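Local coordinates for cell division control protein 11 (Saccharomyces cerevisiae, PDB 5AR1), which is a septin-family GTPase subunit involved in cytokinesis that co-assembles with other septins into the collar of filaments at the yeast mother-bud neck, at residues F108-Y119 and F161-V169; P203-E211 and N222-F231. All coordinates share one frame; numbering follows the deposited sequence.

Both contacts belong to the septin GTPase domain, a P-loop fold, and they lie on opposite sides of the chain's centre, their own centres about 21 Å apart. Contact 1 packs helix 109-125 beside helix 156-165 against the central sheet; contact 2 joins the loop after helix 183-199 to helix 218-228. They meet where Ile162 CD1 packs against Ile204 CD1 at 3.7 Å, beside edge strand 171-175. Each approaches the nucleotide site inferred from related GTPases: the side chain of Ile111 in contact 1 is about 7 Å from Gly34 and from Gly97, and that of Phe231 in contact 2 about 8 Å from Ser178 of the G4 motif.

Contact 1: residues F108-Y119 and F161-V169; sequences FEIISDYIRHQY and FIRQLGSLV
Two helices of the P-loop GTPase fold lie side by side on the central sheet here. Phe108, just ahead of helix 109-119, Ile115, Leu165 and Leu168, which follows helix 161-165, carry most of the contact. The helices run nearly parallel, their axes 11.5 Å apart and inclined by 22°. At the N-terminal end Phe161 brings CD2 to the edge of the Phe108 ring, near its plane and 3.5 Å from Phe108 CD2, the two side chains passing antiparallel. Leu165 fills the middle: its CD1 sits over one face of the Phe161 ring, toward the rim, and meets the edge of the Phe108 ring, while its CD2 reaches Ile115 CD1 at 3.6 Å. With chi1 at -70°, Ile115 holds CG1 beside the backbone N and CG2 anti to it, which sets CG2 on Leu168 CB at 3.6 Å and sends CD1 to Leu165 and Val169. On the sheet side, Ile111 and Ile115 both touch Met31 of strand 28-34. Leu168 is flanked by Arg116, whose CG lies 3.8 Å from Leu168 CD2; Tyr296 of helix 292-300 touches both residues. One turn beyond Ile115, Tyr119 OH gives a weak hydrogen bond of 2.7 Å to Leu168 O.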
loop_
_atom_site.group_PDB
_atom_site.type_symbol
_atom_site.label_atom_id
_atom_site.label_comp_id
_atom_site.label_asym_id
_atom_site.label_seq_id
_atom_site.Cartn_x
_atom_site.Cartn_y
_atom_site.Cartn_z
ATOM N N PHE A 108 13.654 9.810 0.683
ATOM C CA PHE A 108 12.262 9.836 1.114
ATOM C C PHE A 108 11.615 11.218 0.934
ATOM O O PHE A 108 10.414 11.295 0.683
ATOM C CB PHE A 108 12.146 9.320 2.566
ATOM C CG PHE A 108 11.754 10.325 3.625
ATOM C CD1 PHE A 108 12.674 11.261 4.096
ATOM C CD2 PHE A 108 10.475 10.316 4.176
ATOM C CE1 PHE A 108 12.306 12.203 5.062
ATOM C CE2 PHE A 108 10.113 11.243 5.160
ATOM C CZ PHE A 108 11.030 12.180 5.595
ATOM N N GLU A 109 12.399 12.299 1.088
ATOM C CA GLU A 109 11.932 13.685 0.921
ATOM C C GLU A 109 11.497 13.945 -0.522
ATOM O O GLU A 109 10.597 14.752 -0.750
ATOM C CB GLU A 109 12.995 14.700 1.380
ATOM C CG GLU A 109 14.387 14.443 0.826
ATOM C CD GLU A 109 15.507 14.974 1.694
ATOM O OE1 GLU A 109 15.581 14.576 2.880
ATOM O OE2 GLU A 109 16.328 15.768 1.181
ATOM N N ILE A 110 12.110 13.209 -1.476
ATOM C CA ILE A 110 11.815 13.262 -2.904
ATOM C C ILE A 110 10.558 12.439 -3.233
ATOM O O ILE A 110 9.882 12.760 -4.210
ATOM C CB ILE A 110 13.038 12.921 -3.811
ATOM C CG1 ILE A 110 13.377 11.414 -3.832
ATOM C CG2 ILE A 110 14.266 13.771 -3.438
ATOM C CD1 ILE A 110 14.142 10.957 -5.111
ATOM N N ILE A 111 10.245 11.390 -2.417
ATOM C CA ILE A 111 9.037 10.552 -2.534
ATOM C C ILE A 111 7.898 11.446 -2.054
ATOM O O ILE A 111 6.908 11.614 -2.763
ATOM C CB ILE A 111 9.136 9.246 -1.680
ATOM C CG1 ILE A 111 10.135 8.239 -2.275
ATOM C CG2 ILE A 111 7.762 8.598 -1.453
ATOM C CD1 ILE A 111 10.512 7.061 -1.316
ATOM N N SER A 112 8.084 12.054 -0.854
ATOM C CA SER A 112 7.178 13.000 -0.200
ATOM C C SER A 112 6.952 14.199 -1.134
ATOM O O SER A 112 5.817 14.668 -1.258
ATOM C CB SER A 112 7.759 13.454 1.139
ATOM O OG SER A 112 6.777 13.563 2.156
ATOM N N ASP A 113 8.016 14.640 -1.844
ATOM C CA ASP A 113 7.889 15.698 -2.837
ATOM C C ASP A 113 7.082 15.222 -4.033
ATOM O O ASP A 113 6.084 15.858 -4.338
ATOM C CB ASP A 113 9.238 16.297 -3.254
ATOM C CG ASP A 113 9.641 17.474 -2.390
ATOM O OD1 ASP A 113 8.780 17.969 -1.615
ATOM O OD2 ASP A 113 10.814 17.912 -2.490
ATOM N N TYR A 114 7.446 14.076 -4.655
ATOM C CA TYR A 114 6.706 13.517 -5.791
ATOM C C TYR A 114 5.192 13.509 -5.501
ATOM O O TYR A 114 4.447 14.173 -6.239
ATOM C CB TYR A 114 7.222 12.113 -6.165
ATOM C CG TYR A 114 6.603 11.559 -7.428
ATOM C CD1 TYR A 114 5.432 10.808 -7.382
ATOM C CD2 TYR A 114 7.188 11.778 -8.668
ATOM C CE1 TYR A 114 4.841 10.317 -8.546
ATOM C CE2 TYR A 114 6.615 11.280 -9.837
ATOM C CZ TYR A 114 5.438 10.559 -9.772
ATOM O OH TYR A 114 4.878 10.060 -10.922
ATOM N N ILE A 115 4.769 12.828 -4.378
ATOM C CA ILE A 115 3.383 12.712 -3.880
ATOM C C ILE A 115 2.733 14.089 -3.777
ATOM O O ILE A 115 1.720 14.309 -4.435
ATOM C CB ILE A 115 3.283 11.898 -2.543
ATOM C CG1 ILE A 115 3.583 10.416 -2.775
ATOM C CG2 ILE A 115 1.923 12.066 -1.826
ATOM C CD1 ILE A 115 4.251 9.844 -1.713
ATOM N N ARG A 116 3.346 15.026 -3.010
ATOM C CA ARG A 116 2.857 16.400 -2.838
ATOM C C ARG A 116 2.742 17.136 -4.172
ATOM O O ARG A 116 1.771 17.860 -4.393
ATOM C CB ARG A 116 3.796 17.184 -1.912
ATOM C CG ARG A 116 3.260 17.419 -0.516
ATOM C CD ARG A 116 4.380 17.814 0.423
ATOM N NE ARG A 116 4.521 16.863 1.528
ATOM C CZ ARG A 116 5.551 16.828 2.370
ATOM N NH1 ARG A 116 6.559 17.687 2.239
ATOM N NH2 ARG A 116 5.587 15.928 3.347
ATOM N N HIS A 117 3.732 16.937 -5.054
ATOM C CA HIS A 117 3.837 17.609 -6.353
ATOM C C HIS A 117 2.763 17.144 -7.326
ATOM O O HIS A 117 2.277 17.947 -8.132
ATOM C CB HIS A 117 5.266 17.509 -6.952
ATOM C CG HIS A 117 5.349 17.912 -8.388
ATOM N ND1 HIS A 117 5.237 19.237 -8.770
ATOM C CD2 HIS A 117 5.480 17.144 -9.494
ATOM C CE1 HIS A 117 5.337 19.240 -10.090
ATOM N NE2 HIS A 117 5.473 18.000 -10.572
ATOM N N GLN A 118 2.382 15.869 -7.241
ATOM C CA GLN A 118 1.334 15.339 -8.094
ATOM C C GLN A 118 0.002 15.977 -7.704
ATOM O O GLN A 118 -0.773 16.366 -8.583
ATOM C CB GLN A 118 1.281 13.814 -7.975
ATOM C CG GLN A 118 2.455 13.109 -8.654
ATOM C CD GLN A 118 2.562 13.428 -10.120
ATOM O OE1 GLN A 118 1.566 13.497 -10.853
ATOM N NE2 GLN A 118 3.780 13.639 -10.571
ATOM N N TYR A 119 -0.216 16.136 -6.374
ATOM C CA TYR A 119 -1.389 16.776 -5.782
ATOM C C TYR A 119 -1.318 18.278 -6.032
ATOM O O TYR A 119 -2.358 18.930 -6.065
ATOM C CB TYR A 119 -1.493 16.504 -4.271
ATOM C CG TYR A 119 -1.930 15.112 -3.870
ATOM C CD1 TYR A 119 -3.278 14.775 -3.800
ATOM C CD2 TYR A 119 -1.004 14.162 -3.450
ATOM C CE1 TYR A 119 -3.687 13.509 -3.381
ATOM C CE2 TYR A 119 -1.399 12.889 -3.047
ATOM C CZ TYR A 119 -2.742 12.571 -3.001
ATOM O OH TYR A 119 -3.126 11.319 -2.602
ATOM N N PHE A 161 8.170 7.147 8.615
ATOM C CA PHE A 161 7.789 7.294 7.226
ATOM C C PHE A 161 6.280 7.277 7.095
ATOM O O PHE A 161 5.710 8.216 6.546
ATOM C CB PHE A 161 8.402 6.208 6.314
ATOM C CG PHE A 161 8.043 6.417 4.853
ATOM C CD1 PHE A 161 6.858 5.896 4.323
ATOM C CD2 PHE A 161 8.857 7.188 4.021
ATOM C CE1 PHE A 161 6.498 6.140 2.987
ATOM C CE2 PHE A 161 8.508 7.412 2.681
ATOM C CZ PHE A 161 7.325 6.890 2.178
ATOM N N ILE A 162 5.635 6.213 7.573
ATOM C CA ILE A 162 4.213 6.070 7.361
ATOM C C ILE A 162 3.363 7.086 8.169
ATOM O O ILE A 162 2.231 7.307 7.753
ATOM C CB ILE A 162 3.701 4.594 7.495
ATOM C CG1 ILE A 162 3.743 4.044 8.920
ATOM C CG2 ILE A 162 4.463 3.671 6.532
ATOM C CD1 ILE A 162 3.723 2.543 8.965
ATOM N N ARG A 163 3.873 7.757 9.225
ATOM C CA ARG A 163 2.976 8.716 9.898
ATOM C C ARG A 163 2.793 10.007 9.130
ATOM O O ARG A 163 1.687 10.561 9.091
ATOM C CB ARG A 163 3.326 9.010 11.356
ATOM C CG ARG A 163 4.777 9.270 11.713
ATOM C CD ARG A 163 5.092 8.854 13.158
ATOM N NE ARG A 163 3.909 8.495 13.958
ATOM C CZ ARG A 163 3.181 9.359 14.665
ATOM N NH1 ARG A 163 3.493 10.651 14.674
ATOM N NH2 ARG A 163 2.119 8.941 15.342
ATOM N N GLN A 164 3.871 10.466 8.500
ATOM C CA GLN A 164 3.884 11.675 7.698
ATOM C C GLN A 164 3.115 11.425 6.397
ATOM O O GLN A 164 2.059 12.026 6.176
ATOM C CB GLN A 164 5.336 12.098 7.414
ATOM C CG GLN A 164 6.168 12.276 8.681
ATOM C CD GLN A 164 7.577 12.706 8.385
ATOM O OE1 GLN A 164 8.451 11.893 8.068
ATOM N NE2 GLN A 164 7.835 13.994 8.524
ATOM N N LEU A 165 3.595 10.453 5.600
ATOM C CA LEU A 165 3.093 10.118 4.274
ATOM C C LEU A 165 1.747 9.446 4.268
ATOM O O LEU A 165 1.080 9.478 3.242
ATOM C CB LEU A 165 4.137 9.315 3.488
ATOM C CG LEU A 165 5.301 10.226 3.010
ATOM C CD1 LEU A 165 6.524 10.172 3.947
ATOM C CD2 LEU A 165 5.678 9.967 1.575
ATOM N N GLY A 166 1.316 8.947 5.421
ATOM C CA GLY A 166 0.027 8.274 5.598
ATOM C C GLY A 166 -1.179 9.184 5.496
ATOM O O GLY A 166 -2.315 8.713 5.394
ATOM N N SER A 167 -0.937 10.491 5.538
ATOM C CA SER A 167 -1.984 11.492 5.414
ATOM C C SER A 167 -2.135 11.898 3.944
ATOM O O SER A 167 -3.215 12.327 3.540
ATOM C CB SER A 167 -1.647 12.709 6.267
ATOM O OG SER A 167 -2.787 13.539 6.414
ATOM N N LEU A 168 -1.048 11.750 3.151
ATOM C CA LEU A 168 -0.992 12.108 1.733
ATOM C C LEU A 168 -1.272 10.940 0.775
ATOM O O LEU A 168 -1.882 11.174 -0.263
ATOM C CB LEU A 168 0.359 12.751 1.377
ATOM C CG LEU A 168 0.827 13.908 2.247
ATOM C CD1 LEU A 168 2.188 13.606 2.861
ATOM C CD2 LEU A 168 0.851 15.202 1.465
ATOM N N VAL A 169 -0.801 9.715 1.081
ATOM C CA VAL A 169 -0.978 8.540 0.211
ATOM C C VAL A 169 -1.623 7.387 0.972
ATOM O O VAL A 169 -1.439 7.306 2.183
ATOM C CB VAL A 169 0.357 8.145 -0.500
ATOM C CG1 VAL A 169 1.422 7.662 0.478
ATOM C CG2 VAL A 169 0.141 7.123 -1.607
#

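Contact 2: residues P203-E211 and N222-F231; sequences PIYNFPFDE and NMYLRTLLPF
Arg226 and Asn222, one turn apart on helix 222-228, grip two successive carbonyls of the loop 203-211. Arg226 NE donates to Asn206 O at 2.7 Å in a fairly straight bond (N-H...O 160°); the oxygen lies near the guanidinium plane, while the donor is tilted from the carbonyl plane. Arg226 NH2 adds only weak bonds, to Asn206 O and to Phe207 O. The latter oxygen takes its stronger bond from Asn222 ND2, 3.1 Å away and in the carbonyl plane, with an N-H...O angle of 165°. The extended Arg226 chain crosses the Asn206 side chain at about a right angle, its CG 3.4 Å from Asn206 OD1, and Asn222 ND2 sits over the centre of one guanidinium face. At the edge of the Phe209 ring, Arg226 NH2 stands 3.9 Å from Phe209 CD1.

Next to these polar bonds, the Phe207 ring packs among Leu225, Leu229 and Phe231, while its CB rests 3.4 Å from Asn222 OD1. Leu225 CD1 makes a CH-pi contact over one face, 4.0 Å from the ring centroid, and Leu229 CD2 meets the ring edge 3.6 Å from Phe207 CE2. Phe231 approaches from the opposite direction, rim to rim, with its plane at 56° to that of Phe207.

Farther out, His280 of helix 274-290 meets the Phe207 ring edge-to-face and also touches Asn222 and Leu225. Backbone hydrogen bonds tie Tyr205 to Ile171 and Phe231 to Ile175. The loop after helix 183-199 is thus packed on helix 218-228 through a buried phenylalanine, beside edge strand 171-175 of the septin P-loop GTPase fold.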
loop_
_atom_site.group_PDB
_atom_site.type_symbol
_atom_site.label_atom_id
_atom_site.label_comp_id
_atom_site.label_asym_id
_atom_site.label_seq_id
_atom_site.Cartn_x
_atom_site.Cartn_y
_atom_site.Cartn_z
ATOM N N PRO A 203 -1.432 5.964 10.231
ATOM C CA PRO A 203 -2.542 6.065 9.281
ATOM C C PRO A 203 -2.317 5.224 8.019
ATOM O O PRO A 203 -1.715 5.683 7.037
ATOM C CB PRO A 203 -2.674 7.566 9.052
ATOM C CG PRO A 203 -1.348 8.137 9.397
ATOM C CD PRO A 203 -0.559 7.157 10.182
ATOM N N ILE A 204 -2.809 3.970 8.076
ATOM C CA ILE A 204 -2.733 2.938 7.055
ATOM C C ILE A 204 -4.096 2.828 6.380
ATOM O O ILE A 204 -5.084 3.176 7.025
ATOM C CB ILE A 204 -2.271 1.656 7.830
ATOM C CG1 ILE A 204 -0.860 1.274 7.406
ATOM C CG2 ILE A 204 -3.247 0.409 7.838
ATOM C CD1 ILE A 204 0.187 2.293 7.828
ATOM N N TYR A 205 -4.175 2.385 5.089
ATOM C CA TYR A 205 -5.471 2.205 4.403
ATOM C C TYR A 205 -6.005 0.928 4.944
ATOM O O TYR A 205 -5.425 -0.129 4.678
ATOM C CB TYR A 205 -5.322 2.084 2.877
ATOM C CG TYR A 205 -6.633 1.987 2.118
ATOM C CD1 TYR A 205 -7.329 3.128 1.742
ATOM C CD2 TYR A 205 -7.170 0.751 1.762
ATOM C CE1 TYR A 205 -8.520 3.051 1.026
ATOM C CE2 TYR A 205 -8.368 0.659 1.047
ATOM C CZ TYR A 205 -9.027 1.816 0.661
ATOM O OH TYR A 205 -10.212 1.760 -0.037
ATOM N N ASN A 206 -7.051 1.004 5.763
ATOM C CA ASN A 206 -7.557 -0.214 6.379
ATOM C C ASN A 206 -8.874 -0.725 5.750
ATOM O O ASN A 206 -9.770 -1.190 6.450
ATOM C CB ASN A 206 -7.662 -0.022 7.878
ATOM C CG ASN A 206 -7.896 -1.305 8.593
ATOM O OD1 ASN A 206 -7.333 -2.347 8.238
ATOM N ND2 ASN A 206 -8.822 -1.271 9.535
ATOM N N PHE A 207 -8.965 -0.670 4.419
ATOM C CA PHE A 207 -10.117 -1.141 3.652
ATOM C C PHE A 207 -11.466 -0.535 4.147
ATOM O O PHE A 207 -12.396 -1.278 4.503
ATOM C CB PHE A 207 -10.118 -2.682 3.597
ATOM C CG PHE A 207 -8.870 -3.181 2.913
ATOM C CD1 PHE A 207 -8.777 -3.191 1.526
ATOM C CD2 PHE A 207 -7.749 -3.530 3.648
ATOM C CE1 PHE A 207 -7.601 -3.583 0.893
ATOM C CE2 PHE A 207 -6.574 -3.929 3.012
ATOM C CZ PHE A 207 -6.513 -3.966 1.641
ATOM N N PRO A 208 -11.561 0.827 4.180
ATOM C CA PRO A 208 -12.820 1.481 4.591
ATOM C C PRO A 208 -13.935 1.131 3.620
ATOM O O PRO A 208 -13.690 1.075 2.413
ATOM C CB PRO A 208 -12.493 2.974 4.486
ATOM C CG PRO A 208 -11.007 3.058 4.462
ATOM C CD PRO A 208 -10.560 1.828 3.773
ATOM N N PHE A 209 -15.142 0.875 4.131
ATOM C CA PHE A 209 -16.266 0.437 3.299
ATOM C C PHE A 209 -17.504 1.322 3.436
ATOM O O PHE A 209 -17.695 1.955 4.482
ATOM C CB PHE A 209 -16.602 -1.033 3.610
ATOM C CG PHE A 209 -17.180 -1.255 4.992
ATOM C CD1 PHE A 209 -16.352 -1.392 6.097
ATOM C CD2 PHE A 209 -18.556 -1.302 5.186
ATOM C CE1 PHE A 209 -16.889 -1.559 7.374
ATOM C CE2 PHE A 209 -19.088 -1.473 6.465
ATOM C CZ PHE A 209 -18.250 -1.608 7.549
ATOM N N ASP A 210 -18.361 1.338 2.381
ATOM C CA ASP A 210 -19.585 2.129 2.381
ATOM C C ASP A 210 -20.612 1.392 3.200
ATOM O O ASP A 210 -21.195 0.427 2.720
ATOM C CB ASP A 210 -20.076 2.393 0.956
ATOM N N GLU A 211 -20.782 1.820 4.470
ATOM C CA GLU A 211 -21.678 1.260 5.493
ATOM C C GLU A 211 -23.031 0.777 4.973
ATOM O O GLU A 211 -23.481 -0.289 5.379
ATOM C CB GLU A 211 -21.875 2.269 6.632
ATOM N N ASN A 222 -14.349 -8.394 3.281
ATOM C CA ASN A 222 -13.540 -7.230 3.667
ATOM C C ASN A 222 -12.915 -7.451 5.050
ATOM O O ASN A 222 -11.750 -7.106 5.256
ATOM C CB ASN A 222 -14.397 -5.981 3.653
ATOM C CG ASN A 222 -13.622 -4.727 3.699
ATOM O OD1 ASN A 222 -12.924 -4.382 2.751
ATOM N ND2 ASN A 222 -13.769 -3.998 4.786
ATOM N N MET A 223 -13.669 -8.091 5.974
ATOM C CA MET A 223 -13.162 -8.399 7.294
ATOM C C MET A 223 -12.000 -9.370 7.131
ATOM O O MET A 223 -10.976 -9.198 7.804
ATOM C CB MET A 223 -14.244 -8.979 8.164
ATOM C CG MET A 223 -15.013 -7.965 8.940
ATOM S SD MET A 223 -15.912 -8.691 10.382
ATOM C CE MET A 223 -16.759 -10.234 9.662
ATOM N N TYR A 224 -12.112 -10.323 6.166
ATOM C CA TYR A 224 -11.052 -11.288 5.871
ATOM C C TYR A 224 -9.845 -10.630 5.217
ATOM O O TYR A 224 -8.726 -11.028 5.530
ATOM C CB TYR A 224 -11.552 -12.448 5.003
ATOM C CG TYR A 224 -10.485 -13.477 4.688
ATOM C CD1 TYR A 224 -9.808 -14.139 5.702
ATOM C CD2 TYR A 224 -10.160 -13.795 3.378
ATOM C CE1 TYR A 224 -8.836 -15.100 5.421
ATOM C CE2 TYR A 224 -9.177 -14.739 3.081
ATOM C CZ TYR A 224 -8.516 -15.393 4.107
ATOM O OH TYR A 224 -7.555 -16.353 3.837
ATOM N N LEU A 225 -10.045 -9.674 4.285
ATOM C CA LEU A 225 -8.903 -9.044 3.630
ATOM C C LEU A 225 -8.037 -8.391 4.678
ATOM O O LEU A 225 -6.833 -8.632 4.696
ATOM C CB LEU A 225 -9.316 -7.980 2.587
ATOM C CG LEU A 225 -8.854 -8.140 1.130
ATOM C CD1 LEU A 225 -8.981 -6.855 0.404
ATOM C CD2 LEU A 225 -7.428 -8.604 1.013
ATOM N N ARG A 226 -8.668 -7.594 5.583
ATOM C CA ARG A 226 -8.043 -6.827 6.668
ATOM C C ARG A 226 -7.211 -7.746 7.540
ATOM O O ARG A 226 -6.182 -7.338 8.065
ATOM C CB ARG A 226 -9.125 -6.185 7.523
ATOM C CG ARG A 226 -9.502 -4.787 7.136
ATOM C CD ARG A 226 -10.570 -4.337 8.107
ATOM N NE ARG A 226 -11.191 -3.081 7.696
ATOM C CZ ARG A 226 -12.380 -2.654 8.113
ATOM N NH1 ARG A 226 -13.109 -3.398 8.935
ATOM N NH2 ARG A 226 -12.852 -1.485 7.701
ATOM N N THR A 227 -7.658 -8.988 7.669
ATOM C CA THR A 227 -7.028 -10.064 8.412
ATOM C C THR A 227 -5.677 -10.458 7.821
ATOM O O THR A 227 -4.769 -10.834 8.568
ATOM C CB THR A 227 -8.039 -11.200 8.432
ATOM O OG1 THR A 227 -8.788 -11.074 9.618
ATOM C CG2 THR A 227 -7.445 -12.578 8.252
ATOM N N LEU A 228 -5.550 -10.380 6.486
ATOM C CA LEU A 228 -4.343 -10.766 5.757
ATOM C C LEU A 228 -3.193 -9.775 5.930
ATOM O O LEU A 228 -2.028 -10.128 5.720
ATOM C CB LEU A 228 -4.675 -11.020 4.276
ATOM C CG LEU A 228 -5.790 -12.053 4.003
ATOM C CD1 LEU A 228 -6.199 -12.047 2.544
ATOM C CD2 LEU A 228 -5.384 -13.436 4.432
ATOM N N LEU A 229 -3.527 -8.551 6.360
ATOM C CA LEU A 229 -2.600 -7.448 6.616
ATOM C C LEU A 229 -1.653 -7.742 7.770
ATOM O O LEU A 229 -2.126 -8.237 8.812
ATOM C CB LEU A 229 -3.403 -6.182 6.955
ATOM C CG LEU A 229 -3.309 -4.985 6.049
ATOM C CD1 LEU A 229 -2.900 -5.348 4.631
ATOM C CD2 LEU A 229 -4.605 -4.242 6.061
ATOM N N PRO A 230 -0.341 -7.380 7.652
ATOM C CA PRO A 230 0.364 -6.830 6.478
ATOM C C PRO A 230 0.508 -7.904 5.401
ATOM O O PRO A 230 0.931 -9.019 5.710
ATOM C CB PRO A 230 1.742 -6.424 7.043
ATOM C CG PRO A 230 1.622 -6.516 8.518
ATOM C CD PRO A 230 0.613 -7.594 8.752
ATOM N N PHE A 231 0.122 -7.593 4.147
ATOM C CA PHE A 231 0.167 -8.562 3.058
ATOM C C PHE A 231 1.532 -9.211 2.832
ATOM O O PHE A 231 2.496 -8.513 2.576
ATOM C CB PHE A 231 -0.352 -7.944 1.751
ATOM C CG PHE A 231 -1.804 -7.519 1.747
ATOM C CD1 PHE A 231 -2.776 -8.287 2.387
ATOM C CD2 PHE A 231 -2.215 -6.394 1.031
ATOM C CE1 PHE A 231 -4.117 -7.905 2.360
ATOM C CE2 PHE A 231 -3.560 -6.011 1.005
ATOM C CZ PHE A 231 -4.500 -6.767 1.674
#